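STING-associated CdnE c-di-GMP synthase (PDB 6WT8) probably synthesises the cyclic dinucleotide c-di-GMP as a CD-NTase enzyme of a bacterial CBASS system that signals through STING. Local coordinates at residues V131-H143 with Y202-K214. Numbering follows the deposited sequence.
Sequences VLKTEEILNLKKH and YYKSVDFMKTNDK
With CG set anti to the carbonyl carbon in both residues (chi1 -78° for H143 and -67° for N212), the imidazole and the carboxamide converge where the chain runs on from helix 206-211. There H143 NE2 donates to N212 OD1 at 2.7 Å, meeting a lone pair in the carbonyl plane with the acceptor near the ring plane. N212 leaves helical geometry with positive phi, its CB pointing toward helix 134-146. At another edge of the imidazole, water 3 links H143 ND1 to K204 NZ, engaging both ring nitrogens and restricting ring rotation. Selenomethionine M209 lies over one imidazole face in a CH-pi contact, its CG 3.9 Å from the ring centroid. F208 CE2 approaches H143 CE1 to 3.8 Å, the ring planes inclined.

One turn earlier, N139 ND2 donates close to straight to K210 O at 2.9 Å. The acceptor lies in the plane of the N139 amide, yet the donor stands above the carbonyl plane of K210. Water 2 ties N212 ND2 to N139 O. The extended K210 chain runs alongside L140, CG 3.9 Å from L140 CD1, and reaches L132 CD2 with its CE at 3.6 Å. Its ammonium group meets E136 OE2 through water 1.

Segments 134-143 and 206-211 pack crosswise, their axes 7.5 Å apart at closest approach, with 108° between their N-to-C directions. This structural packing at the periphery, centred about 25 Å from the centre of the chain, joins helix 134-146 to the helix that follows strand 192-204 of the mixed sheet; between strand and helix, S205 OG accepts from F208 N as the N-cap. Helix 119-126 packs on the apolar side, where L122 touches both L140 and M209, while strand 114-117 flanks K204.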
# COMPACT_ATOMS: atom_id res chain seq x y z
N VAL A 131 15.23 14.76 25.81
CA VAL A 131 15.17 13.51 25.07
C VAL A 131 15.31 13.74 23.58
O VAL A 131 15.19 12.80 22.80
CB VAL A 131 13.86 12.74 25.36
CG1 VAL A 131 13.78 12.35 26.85
CG2 VAL A 131 12.61 13.57 24.95
N LEU A 132 15.47 14.99 23.16
CA LEU A 132 15.43 15.31 21.73
C LEU A 132 16.84 15.52 21.18
O LEU A 132 17.67 16.16 21.83
CB LEU A 132 14.62 16.58 21.49
CG LEU A 132 13.13 16.47 21.80
CD1 LEU A 132 12.45 17.77 21.44
CD2 LEU A 132 12.55 15.30 21.07
N LYS A 133 17.11 14.97 20.00
CA LYS A 133 18.33 15.32 19.30
C LYS A 133 18.31 16.80 18.93
O LYS A 133 17.24 17.40 18.78
CB LYS A 133 18.48 14.43 18.06
CG LYS A 133 18.54 12.94 18.45
CD LYS A 133 18.81 12.02 17.25
CE LYS A 133 17.50 11.59 16.60
NZ LYS A 133 17.69 10.60 15.48
N THR A 134 19.50 17.40 18.81
CA THR A 134 19.56 18.83 18.50
C THR A 134 18.89 19.14 17.17
O THR A 134 18.23 20.17 17.03
CB THR A 134 21.01 19.37 18.51
OG1 THR A 134 21.87 18.51 17.75
CG2 THR A 134 21.57 19.38 19.96
N GLU A 135 19.02 18.25 16.19
CA GLU A 135 18.37 18.52 14.91
C GLU A 135 16.85 18.47 15.06
O GLU A 135 16.13 19.23 14.40
CB GLU A 135 18.86 17.53 13.86
CG GLU A 135 18.79 16.06 14.25
CD GLU A 135 20.10 15.52 14.88
OE1 GLU A 135 20.67 16.19 15.78
OE2 GLU A 135 20.54 14.41 14.46
N GLU A 136 16.34 17.62 15.95
CA GLU A 136 14.89 17.56 16.15
C GLU A 136 14.41 18.83 16.83
O GLU A 136 13.32 19.34 16.51
CB GLU A 136 14.52 16.35 17.00
CG GLU A 136 14.77 15.00 16.36
CD GLU A 136 14.53 13.85 17.33
OE1 GLU A 136 14.81 13.96 18.56
OE2 GLU A 136 14.12 12.78 16.88
N ILE A 137 15.19 19.32 17.79
CA ILE A 137 14.82 20.58 18.43
C ILE A 137 14.74 21.71 17.42
O ILE A 137 13.77 22.47 17.37
CB ILE A 137 15.81 20.93 19.55
CG1 ILE A 137 15.85 19.81 20.61
CG2 ILE A 137 15.44 22.29 20.11
CD1 ILE A 137 16.99 19.94 21.63
N LEU A 138 15.75 21.79 16.55
CA LEU A 138 15.75 22.88 15.57
C LEU A 138 14.57 22.77 14.60
O LEU A 138 13.94 23.78 14.25
CB LEU A 138 17.08 22.88 14.83
CG LEU A 138 18.19 23.30 15.80
CD1 LEU A 138 19.58 23.17 15.19
CD2 LEU A 138 17.96 24.70 16.39
N ASN A 139 14.26 21.55 14.16
CA ASN A 139 13.13 21.35 13.26
C ASN A 139 11.83 21.75 13.92
O ASN A 139 11.00 22.46 13.34
CB ASN A 139 13.09 19.90 12.79
CG ASN A 139 14.15 19.59 11.79
OD1 ASN A 139 14.68 20.50 11.17
ND2 ASN A 139 14.47 18.32 11.62
N LEU A 140 11.62 21.29 15.15
CA LEU A 140 10.39 21.62 15.86
C LEU A 140 10.26 23.11 16.07
O LEU A 140 9.17 23.68 15.91
CB LEU A 140 10.37 20.91 17.22
CG LEU A 140 10.10 19.41 17.16
CD1 LEU A 140 10.41 18.79 18.53
CD2 LEU A 140 8.68 19.05 16.78
N LYS A 141 11.37 23.75 16.43
CA LYS A 141 11.34 25.18 16.72
C LYS A 141 10.93 25.95 15.47
O LYS A 141 10.14 26.91 15.56
CB LYS A 141 12.72 25.63 17.23
CG LYS A 141 12.76 27.06 17.74
CD LYS A 141 14.12 27.40 18.35
CE LYS A 141 15.21 27.52 17.30
NZ LYS A 141 16.54 27.79 17.89
N LYS A 142 11.41 25.53 14.30
CA LYS A 142 11.04 26.25 13.08
C LYS A 142 9.56 26.10 12.78
O LYS A 142 8.92 27.04 12.31
CB LYS A 142 11.88 25.79 11.90
CG LYS A 142 13.32 26.21 11.96
CD LYS A 142 14.10 25.70 10.74
CE LYS A 142 15.59 26.08 10.82
NZ LYS A 142 16.20 26.41 9.49
N HIS A 143 8.98 24.91 13.03
CA HIS A 143 7.54 24.76 12.83
C HIS A 143 6.76 25.65 13.77
O HIS A 143 5.77 26.29 13.36
CB HIS A 143 7.12 23.29 13.03
CG HIS A 143 7.45 22.45 11.85
ND1 HIS A 143 6.69 22.46 10.69
CD2 HIS A 143 8.46 21.58 11.63
CE1 HIS A 143 7.23 21.64 9.81
NE2 HIS A 143 8.32 21.11 10.35
N TYR A 202 -3.09 18.80 4.43
CA TYR A 202 -2.05 18.11 5.19
C TYR A 202 -2.35 18.07 6.67
O TYR A 202 -3.00 18.95 7.24
CB TYR A 202 -0.69 18.81 5.04
CG TYR A 202 -0.02 18.64 3.73
CD1 TYR A 202 0.38 17.40 3.31
CD2 TYR A 202 0.19 19.77 2.91
CE1 TYR A 202 1.05 17.22 2.08
CE2 TYR A 202 0.84 19.61 1.68
CZ TYR A 202 1.27 18.35 1.29
OH TYR A 202 1.93 18.14 0.07
N TYR A 203 -1.75 17.07 7.32
CA TYR A 203 -1.67 17.02 8.77
C TYR A 203 -0.23 16.77 9.16
O TYR A 203 0.38 15.77 8.71
CB TYR A 203 -2.58 15.92 9.33
CG TYR A 203 -2.48 15.80 10.84
CD1 TYR A 203 -3.27 16.58 11.64
CD2 TYR A 203 -1.60 14.90 11.42
CE1 TYR A 203 -3.21 16.50 13.04
CE2 TYR A 203 -1.49 14.81 12.82
CZ TYR A 203 -2.32 15.60 13.61
OH TYR A 203 -2.26 15.52 15.00
N LYS A 204 0.30 17.66 9.99
CA LYS A 204 1.69 17.55 10.48
C LYS A 204 1.72 16.91 11.87
O LYS A 204 1.29 17.53 12.86
CB LYS A 204 2.35 18.93 10.51
CG LYS A 204 2.48 19.54 9.14
CD LYS A 204 3.11 20.96 9.19
CE LYS A 204 2.92 21.62 7.80
NZ LYS A 204 3.15 23.11 7.78
N SER A 205 2.26 15.68 11.92
CA SER A 205 2.45 15.02 13.21
C SER A 205 3.72 15.52 13.89
O SER A 205 4.54 16.20 13.29
CB SER A 205 2.57 13.51 13.01
OG SER A 205 3.76 13.24 12.28
N VAL A 206 3.86 15.21 15.17
CA VAL A 206 5.11 15.50 15.87
C VAL A 206 6.29 14.81 15.19
O VAL A 206 7.36 15.42 15.03
CB VAL A 206 5.00 15.09 17.34
CG1 VAL A 206 6.38 15.29 18.01
CG2 VAL A 206 3.89 15.92 18.03
N ASP A 207 6.12 13.55 14.75
CA ASP A 207 7.24 12.88 14.10
C ASP A 207 7.63 13.57 12.78
O ASP A 207 8.83 13.68 12.46
CB ASP A 207 6.92 11.40 13.89
CG ASP A 207 7.11 10.58 15.16
OD1 ASP A 207 7.82 11.01 16.10
OD2 ASP A 207 6.52 9.48 15.20
N PHE A 208 6.64 14.03 12.02
CA PHE A 208 6.97 14.85 10.85
C PHE A 208 7.70 16.14 11.27
O PHE A 208 8.70 16.52 10.66
CB PHE A 208 5.71 15.22 10.04
CG PHE A 208 6.03 16.20 8.97
CD1 PHE A 208 6.79 15.81 7.87
CD2 PHE A 208 5.63 17.51 9.08
CE1 PHE A 208 7.16 16.72 6.90
CE2 PHE A 208 5.95 18.44 8.12
CZ PHE A 208 6.72 18.06 7.02
N MSE A 209 7.19 16.84 12.28
CA MSE A 209 7.75 18.14 12.61
C MSE A 209 9.15 17.98 13.20
O MSE A 209 9.98 18.89 13.11
CB MSE A 209 6.79 18.90 13.53
CG MSE A 209 5.46 19.24 12.75
SE MSE A 209 4.39 20.48 13.81
CE MSE A 209 3.51 19.24 14.97
N LYS A 210 9.46 16.79 13.75
CA LYS A 210 10.84 16.53 14.24
C LYS A 210 11.85 16.29 13.12
O LYS A 210 13.06 16.45 13.36
CB LYS A 210 10.87 15.30 15.16
CG LYS A 210 10.27 15.47 16.53
CD LYS A 210 10.25 14.14 17.32
CE LYS A 210 9.87 14.43 18.78
NZ LYS A 210 9.66 13.24 19.68
N THR A 211 11.41 15.84 11.94
CA THR A 211 12.31 15.28 10.93
C THR A 211 12.24 16.01 9.61
O THR A 211 13.24 15.98 8.86
CB THR A 211 11.95 13.81 10.64
OG1 THR A 211 10.57 13.70 10.20
CG2 THR A 211 12.14 12.94 11.85
N ASN A 212 11.09 16.59 9.26
CA ASN A 212 10.79 17.09 7.93
C ASN A 212 10.95 16.02 6.86
O ASN A 212 11.21 16.35 5.69
CB ASN A 212 11.63 18.32 7.63
CG ASN A 212 11.22 19.47 8.54
OD1 ASN A 212 10.01 19.65 8.76
ND2 ASN A 212 12.19 20.24 9.07
N ASP A 213 10.75 14.75 7.24
CA ASP A 213 10.69 13.66 6.27
C ASP A 213 9.38 13.79 5.51
O ASP A 213 8.31 13.64 6.10
CB ASP A 213 10.76 12.29 6.96
CG ASP A 213 12.11 11.96 7.58
OD1 ASP A 213 13.15 12.54 7.18
OD2 ASP A 213 12.15 11.05 8.47
N LYS A 214 9.44 14.07 4.19
CA LYS A 214 8.22 14.29 3.42
C LYS A 214 7.24 13.12 3.53
O LYS A 214 6.03 13.31 3.52
CB LYS A 214 8.63 14.55 1.98
CG LYS A 214 7.49 14.85 1.06
CD LYS A 214 7.94 15.07 -0.40
CE LYS A 214 6.71 15.14 -1.32
NZ LYS A 214 7.05 15.07 -2.77
O HOH W 1 12.36 11.83 19.08
O HOH W 2 11.38 22.66 10.50
O HOH W 3 4.06 23.52 10.51